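Local coordinates for glycosyl hydrolase (Rhizobium leguminosarum bv. trifolii, PDB 5NDX), which probably hydrolyses O-glycosidic bonds as an alpha-L-iduronidase of glycoside hydrolase family 39, the bacterial orthologue of the human enzyme, at residues 83-86 with 91-94; 131-136 with 172-177. The protein carries 2 engineered substitutions. All blocks are in the same frame, centred on the assembly; numbering follows the deposited sequence.

Contact 1: residues 83-86 with 91-94; sequences DVMI and KPFF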
ATOM      1  N   ASP A  83       0.885  -5.211  18.106  1.00 39.07           N
ATOM      2  CA  ASP A  83      -0.543  -5.198  18.402  1.00 39.08           C
ATOM      3  C   ASP A  83      -1.284  -4.172  17.532  1.00 38.29           C
ATOM      4  O   ASP A  83      -2.385  -4.448  17.087  1.00 36.51           O
ATOM      5  CB  ASP A  83      -0.832  -4.853  19.858  1.00 40.50           C
ATOM      6  CG  ASP A  83      -0.578  -5.991  20.820  1.00 40.91           C
ATOM      7  OD1 ASP A  83      -0.321  -7.154  20.448  1.00 42.22           O
ATOM      8  OD2 ASP A  83      -0.593  -5.664  22.001  1.00 40.63           O
ATOM      9  N   VAL A  84      -0.714  -2.986  17.314  1.00 39.91           N
ATOM     10  CA  VAL A  84      -1.397  -2.016  16.444  1.00 40.72           C
ATOM     11  C   VAL A  84      -1.546  -2.486  15.017  1.00 37.80           C
ATOM     12  O   VAL A  84      -2.532  -2.137  14.395  1.00 38.01           O
ATOM     13  CB  VAL A  84      -0.796  -0.556  16.270  1.00 42.61           C
ATOM     14  CG1 VAL A  84      -1.400   0.347  17.247  1.00 46.96           C
ATOM     15  CG2 VAL A  84       0.688  -0.456  16.159  1.00 40.48           C
ATOM     16  N   MET A  85      -0.552  -3.189  14.490  1.00 37.05           N
ATOM     17  CA  MET A  85      -0.698  -3.773  13.162  1.00 37.94           C
ATOM     18  C   MET A  85      -1.849  -4.778  13.118  1.00 37.13           C
ATOM     19  O   MET A  85      -2.762  -4.614  12.320  1.00 36.59           O
ATOM     20  CB  MET A  85       0.563  -4.470  12.711  1.00 39.96           C
ATOM     21  CG  MET A  85       1.785  -3.582  12.598  1.00 42.31           C
ATOM     22  SD  MET A  85       2.987  -4.578  11.695  1.00 44.30           S
ATOM     23  CE  MET A  85       4.384  -3.633  12.168  1.00 45.38           C
ATOM     24  N   ILE A  86      -1.817  -5.767  14.007  1.00 36.20           N
ATOM     25  CA  ILE A  86      -2.829  -6.848  14.066  1.00 38.01           C
ATOM     26  C   ILE A  86      -4.253  -6.299  14.238  1.00 36.16           C
ATOM     27  O   ILE A  86      -5.166  -6.690  13.549  1.00 35.68           O
ATOM     28  CB  ILE A  86      -2.498  -7.891  15.162  1.00 40.02           C
ATOM     29  CG1 ILE A  86      -1.436  -8.913  14.713  1.00 43.80           C
ATOM     30  CG2 ILE A  86      -3.710  -8.790  15.483  1.00 41.45           C
ATOM     31  CD1 ILE A  86      -0.330  -8.464  13.801  1.00 44.96           C
ATOM     32  N   LYS A  91      -0.357  -7.268   8.559  1.00 33.41           N
ATOM     33  CA  LYS A  91       0.620  -8.268   8.915  1.00 34.17           C
ATOM     34  C   LYS A  91       2.004  -7.736   8.734  1.00 35.15           C
ATOM     35  O   LYS A  91       2.267  -7.044   7.777  1.00 33.57           O
ATOM     36  CB  LYS A  91       0.449  -9.483   8.010  1.00 34.59           C
ATOM     37  CG  LYS A  91      -0.955 -10.104   8.154  1.00 35.42           C
ATOM     38  CD  LYS A  91      -1.254 -11.118   7.107  1.00 35.82           C
ATOM     39  CE  LYS A  91      -2.707 -11.631   7.194  1.00 36.66           C
ATOM     40  NZ  LYS A  91      -2.866 -12.328   8.477  1.00 38.30           N
ATOM     41  N   PRO A  92       2.938  -8.125   9.612  1.00 37.00           N
ATOM     42  CA  PRO A  92       4.286  -7.679   9.360  1.00 35.63           C
ATOM     43  C   PRO A  92       5.009  -8.465   8.250  1.00 35.50           C
ATOM     44  O   PRO A  92       4.942  -9.701   8.172  1.00 33.76           O
ATOM     45  CB  PRO A  92       4.959  -7.881  10.715  1.00 37.42           C
ATOM     46  CG  PRO A  92       4.195  -8.963  11.336  1.00 36.94           C
ATOM     47  CD  PRO A  92       2.791  -8.664  10.976  1.00 36.36           C
ATOM     48  N   PHE A  93       5.697  -7.714   7.405  1.00 34.28           N
ATOM     49  CA  PHE A  93       6.739  -8.244   6.546  1.00 36.62           C
ATOM     50  C   PHE A  93       7.961  -7.954   7.416  1.00 36.59           C
ATOM     51  O   PHE A  93       8.483  -6.846   7.418  1.00 36.82           O
ATOM     52  CB  PHE A  93       6.730  -7.518   5.194  1.00 38.07           C
ATOM     53  CG  PHE A  93       7.700  -8.033   4.174  1.00 39.43           C
ATOM     54  CD1 PHE A  93       8.482  -9.160   4.371  1.00 39.05           C
ATOM     55  CD2 PHE A  93       7.840  -7.338   2.966  1.00 40.39           C
ATOM     56  CE1 PHE A  93       9.386  -9.586   3.406  1.00 39.75           C
ATOM     57  CE2 PHE A  93       8.747  -7.757   2.010  1.00 39.96           C
ATOM     58  CZ  PHE A  93       9.504  -8.903   2.213  1.00 41.14           C
ATOM     59  N   PHE A  94       8.300  -8.958   8.242  1.00 35.32           N
ATOM     60  CA  PHE A  94       9.073  -8.802   9.473  1.00 37.21           C
ATOM     61  C   PHE A  94      10.554  -8.944   9.141  1.00 37.08           C
ATOM     62  O   PHE A  94      11.038 -10.061   8.929  1.00 37.05           O
ATOM     63  CB  PHE A  94       8.658  -9.902  10.486  1.00 37.39           C
ATOM     64  CG  PHE A  94       9.031  -9.618  11.918  1.00 37.96           C
ATOM     65  CD1 PHE A  94      10.348  -9.402  12.301  1.00 40.21           C
ATOM     66  CD2 PHE A  94       8.065  -9.606  12.901  1.00 38.80           C
ATOM     67  CE1 PHE A  94      10.667  -9.131  13.627  1.00 39.84           C
ATOM     68  CE2 PHE A  94       8.387  -9.339  14.228  1.00 39.56           C
ATOM     69  CZ  PHE A  94       9.687  -9.116  14.587  1.00 39.72           C
TER

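Contact 2: residues 131-136 with 172-177; sequences YGMDEL and AIDPSL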
ATOM      1  N   TYR A 131      -0.790 -14.240  19.525  1.00 37.43           N
ATOM      2  CA  TYR A 131      -1.766 -14.102  18.447  1.00 37.68           C
ATOM      3  C   TYR A 131      -2.296 -15.395  17.866  1.00 38.57           C
ATOM      4  O   TYR A 131      -3.242 -15.352  17.109  1.00 39.73           O
ATOM      5  CB  TYR A 131      -1.161 -13.313  17.280  1.00 37.99           C
ATOM      6  CG  TYR A 131      -0.562 -11.997  17.667  1.00 37.44           C
ATOM      7  CD1 TYR A 131      -1.307 -11.052  18.350  1.00 37.78           C
ATOM      8  CD2 TYR A 131       0.741 -11.690  17.323  1.00 37.04           C
ATOM      9  CE1 TYR A 131      -0.742  -9.827  18.723  1.00 39.69           C
ATOM     10  CE2 TYR A 131       1.310 -10.488  17.674  1.00 37.82           C
ATOM     11  CZ  TYR A 131       0.565  -9.548  18.362  1.00 38.93           C
ATOM     12  OH  TYR A 131       1.160  -8.363  18.720  1.00 39.98           O
ATOM     13  N   GLY A 132      -1.698 -16.532  18.196  1.00 41.91           N
ATOM     14  CA  GLY A 132      -2.030 -17.809  17.539  1.00 42.10           C
ATOM     15  C   GLY A 132      -1.029 -18.096  16.437  1.00 45.70           C
ATOM     16  O   GLY A 132      -0.531 -17.156  15.733  1.00 40.36           O
ATOM     17  N   MET A 133      -0.712 -19.375  16.288  1.00 44.72           N
ATOM     18  CA  MET A 133       0.230 -19.798  15.268  1.00 48.35           C
ATOM     19  C   MET A 133      -0.349 -19.651  13.845  1.00 44.01           C
ATOM     20  O   MET A 133       0.411 -19.432  12.914  1.00 45.77           O
ATOM     21  CB  MET A 133       0.786 -21.219  15.547  1.00 54.61           C
ATOM     22  CG  MET A 133       1.898 -21.300  16.657  1.00 59.41           C
ATOM     23  SD  MET A 133       3.593 -20.602  16.440  1.00 75.13           S
ATOM     24  CE  MET A 133       4.243 -21.085  14.821  1.00 67.77           C
ATOM     25  N   ASP A 134      -1.654 -19.749  13.671  1.00 42.58           N
ATOM     26  CA  ASP A 134      -2.260 -19.435  12.389  1.00 47.15           C
ATOM     27  C   ASP A 134      -1.872 -17.988  11.948  1.00 46.72           C
ATOM     28  O   ASP A 134      -1.421 -17.827  10.816  1.00 45.86           O
ATOM     29  CB  ASP A 134      -3.779 -19.624  12.427  1.00 50.30           C
ATOM     30  CG  ASP A 134      -4.192 -21.109  12.415  1.00 56.82           C
ATOM     31  OD1 ASP A 134      -3.309 -22.004  12.226  1.00 57.80           O
ATOM     32  OD2 ASP A 134      -5.412 -21.382  12.583  1.00 60.25           O
ATOM     33  N   GLU A 135      -1.950 -17.005  12.869  1.00 43.37           N
ATOM     34  CA  GLU A 135      -1.561 -15.614  12.570  1.00 45.23           C
ATOM     35  C   GLU A 135      -0.114 -15.555  12.165  1.00 43.24           C
ATOM     36  O   GLU A 135       0.181 -15.003  11.105  1.00 40.46           O
ATOM     37  CB  GLU A 135      -1.865 -14.630  13.713  1.00 45.59           C
ATOM     38  CG  GLU A 135      -1.362 -13.187  13.507  1.00 46.40           C
ATOM     39  CD  GLU A 135      -2.010 -12.453  12.338  1.00 44.06           C
ATOM     40  OE1 GLU A 135      -3.155 -12.741  12.024  1.00 47.04           O
ATOM     41  OE2 GLU A 135      -1.369 -11.592  11.703  1.00 43.66           O
ATOM     42  N   LEU A 136       0.770 -16.160  12.960  1.00 41.89           N
ATOM     43  CA  LEU A 136       2.207 -16.151  12.646  1.00 44.32           C
ATOM     44  C   LEU A 136       2.572 -16.680  11.264  1.00 41.81           C
ATOM     45  O   LEU A 136       3.458 -16.152  10.567  1.00 39.97           O
ATOM     46  CB  LEU A 136       3.005 -16.939  13.694  1.00 49.17           C
ATOM     47  CG  LEU A 136       3.943 -16.173  14.607  1.00 54.33           C
ATOM     48  CD1 LEU A 136       5.194 -15.837  13.900  1.00 56.17           C
ATOM     49  CD2 LEU A 136       3.319 -14.898  15.133  1.00 56.75           C
ATOM     50  N   ALA A 172      13.506 -23.748  14.977  1.00 55.72           N
ATOM     51  CA  ALA A 172      13.273 -24.272  16.341  1.00 57.52           C
ATOM     52  C   ALA A 172      11.794 -24.325  16.713  1.00 57.52           C
ATOM     53  O   ALA A 172      11.406 -25.166  17.469  1.00 61.26           O
ATOM     54  CB  ALA A 172      14.034 -23.472  17.390  1.00 54.59           C
ATOM     55  N   ILE A 173      10.972 -23.428  16.202  1.00 54.62           N
ATOM     56  CA  ILE A 173       9.553 -23.447  16.511  1.00 54.84           C
ATOM     57  C   ILE A 173       8.766 -23.938  15.309  1.00 53.25           C
ATOM     58  O   ILE A 173       7.813 -24.686  15.494  1.00 50.07           O
ATOM     59  CB  ILE A 173       9.019 -22.044  16.855  1.00 61.19           C
ATOM     60  CG1 ILE A 173       9.682 -21.488  18.116  1.00 62.64           C
ATOM     61  CG2 ILE A 173       7.484 -22.061  16.986  1.00 62.77           C
ATOM     62  CD1 ILE A 173       8.954 -21.824  19.405  1.00 64.30           C
ATOM     63  N   ASP A 174       9.088 -23.478  14.084  1.00 49.73           N
ATOM     64  CA  ASP A 174       8.224 -23.799  12.934  1.00 50.25           C
ATOM     65  C   ASP A 174       8.900 -23.544  11.600  1.00 51.13           C
ATOM     66  O   ASP A 174       8.978 -22.382  11.167  1.00 53.48           O
ATOM     67  CB  ASP A 174       6.916 -23.007  13.063  1.00 49.79           C
ATOM     68  CG  ASP A 174       5.858 -23.436  12.085  1.00 51.46           C
ATOM     69  OD1 ASP A 174       6.115 -24.239  11.146  1.00 54.12           O
ATOM     70  OD2 ASP A 174       4.739 -22.910  12.257  1.00 55.80           O
ATOM     71  N   PRO A 175       9.374 -24.610  10.930  1.00 52.51           N
ATOM     72  CA  PRO A 175      10.076 -24.427   9.663  1.00 52.65           C
ATOM     73  C   PRO A 175       9.231 -23.957   8.487  1.00 50.77           C
ATOM     74  O   PRO A 175       9.787 -23.600   7.436  1.00 50.10           O
ATOM     75  CB  PRO A 175      10.639 -25.835   9.352  1.00 54.91           C
ATOM     76  CG  PRO A 175      10.636 -26.538  10.658  1.00 55.75           C
ATOM     77  CD  PRO A 175       9.368 -26.042  11.301  1.00 55.07           C
ATOM     78  N   SER A 176       7.914 -23.973   8.637  1.00 49.04           N
ATOM     79  CA  SER A 176       7.068 -23.412   7.620  1.00 48.40           C
ATOM     80  C   SER A 176       6.908 -21.858   7.744  1.00 46.13           C
ATOM     81  O   SER A 176       6.186 -21.266   6.963  1.00 46.78           O
ATOM     82  CB  SER A 176       5.710 -24.137   7.652  1.00 46.89           C
ATOM     83  OG  SER A 176       5.034 -23.745   8.816  1.00 50.50           O
ATOM     84  N   LEU A 177       7.546 -21.197   8.711  1.00 44.63           N
ATOM     85  CA  LEU A 177       7.539 -19.731   8.735  1.00 43.60           C
ATOM     86  C   LEU A 177       8.449 -19.254   7.590  1.00 45.09           C
ATOM     87  O   LEU A 177       9.668 -19.564   7.589  1.00 46.56           O
ATOM     88  CB  LEU A 177       8.036 -19.170  10.070  1.00 42.89           C
ATOM     89  CG  LEU A 177       7.121 -19.561  11.230  1.00 43.83           C
ATOM     90  CD1 LEU A 177       7.783 -19.257  12.564  1.00 44.33           C
ATOM     91  CD2 LEU A 177       5.728 -18.947  11.143  1.00 42.51           C
TER

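Contact 1: residues 83-86 with 91-94
Met85 and Ile86, near the end of helix 76-87, lean on Pro92 of strand 91-95, the third parallel strand of the TIM barrel; the helix links strand 55-58 to its neighbour 91-95, so the contact closes one beta-alpha-beta crossover of the (beta/alpha)8 fold. The apolar layer is thin. Met85 points from the helix toward the strand, its chain extended beyond CG (chi2 -167°, chi3 -162°), which carries SD over the start of the strand. There Met85 SD spans two corners of the proline ring, 4.0 Å from CB of Pro92 and 4.2 Å from its CD, the two side chains crossing at a slant. Ile86 CD1 comes to the same CD of Pro92, also at 4.2 Å. The proline ring is thus met by sulfur and methyl from the helix, while Trp139 touches it as well. Met85 also packs on Leu56 and Val58 of the adjacent strand 55-58, seating the helix across two barrel strands.

Polar groups look to other partners. Lys91 leaves the backbone away from the helix, and its NZ is hydrogen-bonded to Thr138 OG1. Asp83, on a different side of the helix, forms a salt bridge with Arg130. Backbone bonds join Lys91 and Phe93 to Leu56, and Phe94 to Tyr140 and Glu142, fixing the strand between its two neighbours.

Phe93, whose CB also points away from the helix, reaches the ligand pocket and touches the bound methylumbelliferyl glycoside. One residue earlier the helix touches the strand backbone itself, Met85 SD lying 4.1 Å from CA of Pro92.

Contact 2: residues 131-136 with 172-177
The CE methyl of Met133 and the carboxylate of Asp174 make the closest approach between helix 133-136 and the loop 172-177, CE lying 3.2 Å from OD2 of Asp174. Met133 bends at chi2 and chi3 (-69° and -46°) to reach it, and the two side chains run past each other in opposite senses. OD2 of the buried Asp174 finds its charged partner in Arg137. Also on this tight side, the CD2 methyl of Leu177 rests against the carbonyl O of Leu136 at 3.6 Å, while the apolar approach of the two leucines, Leu136 CD1 to Leu177 CD2, is 4.2 Å. Phe141 of strand 140-142 and Val124 of helix 110-131 help to bury Leu177.

The loop leads from helix 155-171 into barrel strand 179-184, and here it folds as an Asx turn inside a type I beta turn, Asp174 to Leu177. OD1 of Asp174 takes two donors from one face of the carboxylate: Ser176 N at 3.1 Å, 44° out of its plane, and Ser176 OG at 2.6 Å, on the syn side but well out of the plane.

The looser side belongs to the partly exposed Ile173, whose CG2 lies 4.0 Å from CE of Met133, and Ser176 is exposed to solvent on the outside of the turn.

Both contacts belong to the TIM barrel and lie on the same side of the chain's centre, their centres 14 Å apart. Contact 1 is nearer the middle yet only partly buried, joining a helix to a barrel strand mainly through apolar side chains; contact 2, though farther out, is a buried contact, joining a short helix to a loop and adding a buried carboxylate to its apolar packing. Segments 83-86 and 131-136 meet directly: Asp83 OD1 and Tyr131 OH are 2.6 Å apart, a probable hydrogen bond, and Ile86 CD1 packs 3.9 Å from Glu135 OE2. Lys91 NZ makes a long, weak ion pair with Glu135 OE1.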